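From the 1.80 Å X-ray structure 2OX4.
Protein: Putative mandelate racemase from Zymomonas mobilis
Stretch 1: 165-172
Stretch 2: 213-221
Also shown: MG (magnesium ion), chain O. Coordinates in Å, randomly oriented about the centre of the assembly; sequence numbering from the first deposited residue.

Stretch 1, residues 165-172: VKVDVLAH
Stretch 2 213-221: IVENHGHTD

The two stretches meet as neighbouring parallel strands, 165-167 and 213-215, each continuing a strand that begins earlier in the chain. Their axes approach to 4.8 Å and cross at -26°, with both chains running in the same direction. K166 pairs with I213 (CA to CA 4.5 Å) and V167 with V214 (CA to CA 5.4 Å), and the register carries on to D168 opposite E215 (CA to CA 4.5 Å). In the strands phi runs from -143° at V167 to -102° at I213, and psi from 117° at E215 to 156° at V165. Three nearly straight hydrogen bonds fix this register: I213 N to V165 O (2.9 Å), V167 N to I213 O (3.0 Å) and E215 N to V167 O (2.9 Å). I213 and V167 thus both donate and accept across the pair, while CA-H...O contacts from K166 CA to I213 O (3.3 Å) and from V214 CA to V167 O (3.5 Å) fill in the ladder.

Beyond the strands the direct backbone pairing stops. D168 (-94/111) places its CA 3.1 Å from E215 O in a further CA-H...O contact, and water 3 bridges the opening chains, accepting from V169 N and donating to E215 O, both at 2.9 Å. Stretch 1 then bends through V169 (-100/-6), L170 (-103/-22) and A171 (-65/-35). Stretch 2 makes a type I' turn from N216 to H219, closed by H219 N to N216 O at 3.0 Å; H217 (59/24) and G218 (63/17) both have positive phi.

On the sheet face shared by K166 and I213, the lysine (t, t, p, t) lays its CD 3.5 Å from CG2 of I213 (m, t). Its NZ ends 3.6 Å from E215 OE1 and donates to water 1 at 3.0 Å. E215 (chi1 154°, chi2 81°) binds magnesium through OE1 at 2.2 Å, and water 1 also ligates the ion, at 2.1 Å, so the lysine is joined to the metal site through a ligand water. E215 OE2 takes a bond from H217 N (2.9 Å), which ties the metal-binding carboxylate to the second residue of the turn.

D168 (chi1 t, chi2 -17°) organises the far end. Its OD1 accepts from L170 N and A171 N, each at 3.1 Å, holding the bend of its own stretch, while OD2 receives a nearly linear hydrogen bond from H217 ND1 at 2.8 Å. OD2 lies at the edge of the H217 ring, near its plane, as a bond to a ring nitrogen requires. D168 OD1 and E215 O, both acceptors, stand 3.2 Å apart without bonding. H219 (m) brings ND1 to 4.1 Å from A171 CB and 2.9 Å from water 2.

Apolar packing is looser. V169 CG2 (m) and V214 CG1 (t) are 4.3 Å apart, whereas L170 (m, t) sets CD1 3.8 Å from T220 CG2. L170 CD1 also lies 3.9 Å from the amide nitrogen N216 ND2. The contact buries 569 Å² in all.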

# COMPACT_ATOMS: atom_id res chain seq x y z
N VAL C 165 -12.66 15.69 -34.01
CA VAL C 165 -13.22 16.91 -33.45
C VAL C 165 -13.29 16.81 -31.93
O VAL C 165 -13.34 15.71 -31.37
CB VAL C 165 -14.67 17.17 -33.98
CG1 VAL C 165 -14.66 17.37 -35.51
CG2 VAL C 165 -15.60 16.01 -33.60
N LYS C 166 -13.30 17.97 -31.26
CA LYS C 166 -13.55 18.00 -29.82
C LYS C 166 -14.70 18.93 -29.47
O LYS C 166 -14.80 20.04 -30.00
CB LYS C 166 -12.30 18.41 -29.04
CG LYS C 166 -12.49 18.38 -27.51
CD LYS C 166 -11.17 18.62 -26.78
CE LYS C 166 -10.90 20.10 -26.53
NZ LYS C 166 -9.51 20.25 -25.97
N VAL C 167 -15.55 18.49 -28.55
CA VAL C 167 -16.73 19.25 -28.20
C VAL C 167 -17.01 19.13 -26.69
O VAL C 167 -16.82 18.05 -26.10
CB VAL C 167 -17.94 18.80 -29.05
CG1 VAL C 167 -18.23 17.31 -28.87
CG2 VAL C 167 -19.16 19.67 -28.79
N ASP C 168 -17.41 20.24 -26.09
CA ASP C 168 -17.99 20.26 -24.74
C ASP C 168 -19.51 20.20 -24.90
O ASP C 168 -20.12 21.17 -25.38
CB ASP C 168 -17.57 21.53 -24.00
CG ASP C 168 -18.08 21.58 -22.55
OD1 ASP C 168 -19.00 20.82 -22.18
OD2 ASP C 168 -17.53 22.40 -21.78
N VAL C 169 -20.09 19.08 -24.50
CA VAL C 169 -21.53 18.83 -24.70
C VAL C 169 -22.40 19.09 -23.46
O VAL C 169 -23.63 19.01 -23.54
CB VAL C 169 -21.81 17.42 -25.30
CG1 VAL C 169 -21.14 17.27 -26.67
CG2 VAL C 169 -21.34 16.31 -24.35
N LEU C 170 -21.76 19.39 -22.32
CA LEU C 170 -22.50 19.61 -21.06
C LEU C 170 -22.63 21.07 -20.68
O LEU C 170 -23.54 21.43 -19.92
CB LEU C 170 -21.89 18.80 -19.89
CG LEU C 170 -21.91 17.28 -20.01
CD1 LEU C 170 -21.05 16.59 -18.93
CD2 LEU C 170 -23.32 16.70 -20.01
N ALA C 171 -21.74 21.92 -21.20
CA ALA C 171 -21.58 23.28 -20.70
C ALA C 171 -22.82 24.15 -20.92
O ALA C 171 -23.15 25.01 -20.10
CB ALA C 171 -20.38 23.95 -21.31
N HIS C 172 -23.50 23.94 -22.05
CA HIS C 172 -24.59 24.82 -22.46
C HIS C 172 -25.92 24.11 -22.41
O HIS C 172 -26.02 22.93 -22.74
CB HIS C 172 -24.34 25.38 -23.86
CG HIS C 172 -23.05 26.14 -23.97
ND1 HIS C 172 -21.87 25.53 -24.35
CD2 HIS C 172 -22.75 27.43 -23.72
CE1 HIS C 172 -20.90 26.43 -24.34
NE2 HIS C 172 -21.41 27.59 -23.96
N ILE C 213 -13.66 13.65 -29.38
CA ILE C 213 -13.16 13.88 -28.03
C ILE C 213 -14.21 14.68 -27.26
O ILE C 213 -14.75 15.67 -27.77
CB ILE C 213 -11.84 14.69 -28.09
CG1 ILE C 213 -10.78 13.91 -28.88
CG2 ILE C 213 -11.37 15.09 -26.68
CD1 ILE C 213 -9.76 14.79 -29.54
N VAL C 214 -14.53 14.24 -26.04
CA VAL C 214 -15.47 14.96 -25.20
C VAL C 214 -14.75 15.75 -24.11
O VAL C 214 -13.97 15.19 -23.34
CB VAL C 214 -16.54 13.99 -24.62
CG1 VAL C 214 -17.40 14.70 -23.56
CG2 VAL C 214 -17.43 13.43 -25.77
N GLU C 215 -15.02 17.06 -24.06
CA GLU C 215 -14.35 18.02 -23.18
C GLU C 215 -15.32 18.45 -22.07
O GLU C 215 -16.37 19.03 -22.36
CB GLU C 215 -13.93 19.22 -24.05
CG GLU C 215 -13.77 20.57 -23.37
CD GLU C 215 -12.43 20.72 -22.67
OE1 GLU C 215 -11.52 21.37 -23.23
OE2 GLU C 215 -12.29 20.20 -21.54
N ASN C 216 -14.99 18.16 -20.80
CA ASN C 216 -15.83 18.61 -19.68
C ASN C 216 -15.44 19.96 -19.05
O ASN C 216 -16.20 20.51 -18.22
CB ASN C 216 -15.95 17.53 -18.58
CG ASN C 216 -16.91 16.39 -18.96
OD1 ASN C 216 -17.26 15.56 -18.11
ND2 ASN C 216 -17.33 16.35 -20.21
N HIS C 217 -14.27 20.49 -19.41
CA HIS C 217 -13.79 21.80 -18.92
C HIS C 217 -13.67 21.91 -17.40
O HIS C 217 -13.74 23.02 -16.85
CB HIS C 217 -14.67 22.95 -19.45
CG HIS C 217 -14.22 23.52 -20.76
ND1 HIS C 217 -15.01 23.52 -21.89
CD2 HIS C 217 -13.05 24.11 -21.12
CE1 HIS C 217 -14.35 24.08 -22.89
NE2 HIS C 217 -13.16 24.46 -22.44
N GLY C 218 -13.50 20.79 -16.71
CA GLY C 218 -13.47 20.80 -15.24
C GLY C 218 -14.76 21.26 -14.57
O GLY C 218 -14.76 21.61 -13.39
N HIS C 219 -15.87 21.26 -15.32
CA HIS C 219 -17.18 21.66 -14.79
C HIS C 219 -17.84 20.55 -13.97
O HIS C 219 -18.63 20.80 -13.06
CB HIS C 219 -18.12 22.03 -15.94
CG HIS C 219 -17.71 23.26 -16.69
ND1 HIS C 219 -17.98 23.43 -18.03
CD2 HIS C 219 -17.08 24.38 -16.28
CE1 HIS C 219 -17.51 24.60 -18.42
NE2 HIS C 219 -16.95 25.20 -17.37
N THR C 220 -17.53 19.31 -14.35
CA THR C 220 -18.04 18.14 -13.65
C THR C 220 -17.11 17.81 -12.47
O THR C 220 -16.06 18.45 -12.30
CB THR C 220 -18.12 16.92 -14.61
OG1 THR C 220 -16.90 16.80 -15.36
CG2 THR C 220 -19.31 17.09 -15.59
N ASP C 221 -17.51 16.85 -11.65
CA ASP C 221 -16.59 16.22 -10.71
C ASP C 221 -16.58 14.72 -10.96
O ASP C 221 -17.18 14.28 -11.92
CB ASP C 221 -16.97 16.57 -9.26
CG ASP C 221 -18.36 16.08 -8.84
OD1 ASP C 221 -18.94 15.15 -9.46
OD2 ASP C 221 -18.89 16.64 -7.85
MG MG O . -9.51 21.88 -22.39
O HOH W 1 -8.78 22.55 -24.23
O HOH W 2 -18.82 20.95 -19.29
O HOH W 3 -18.95 17.79 -22.17
O HOH W 4 -10.57 21.69 -20.45
O HOH W 5 -10.08 24.18 -22.24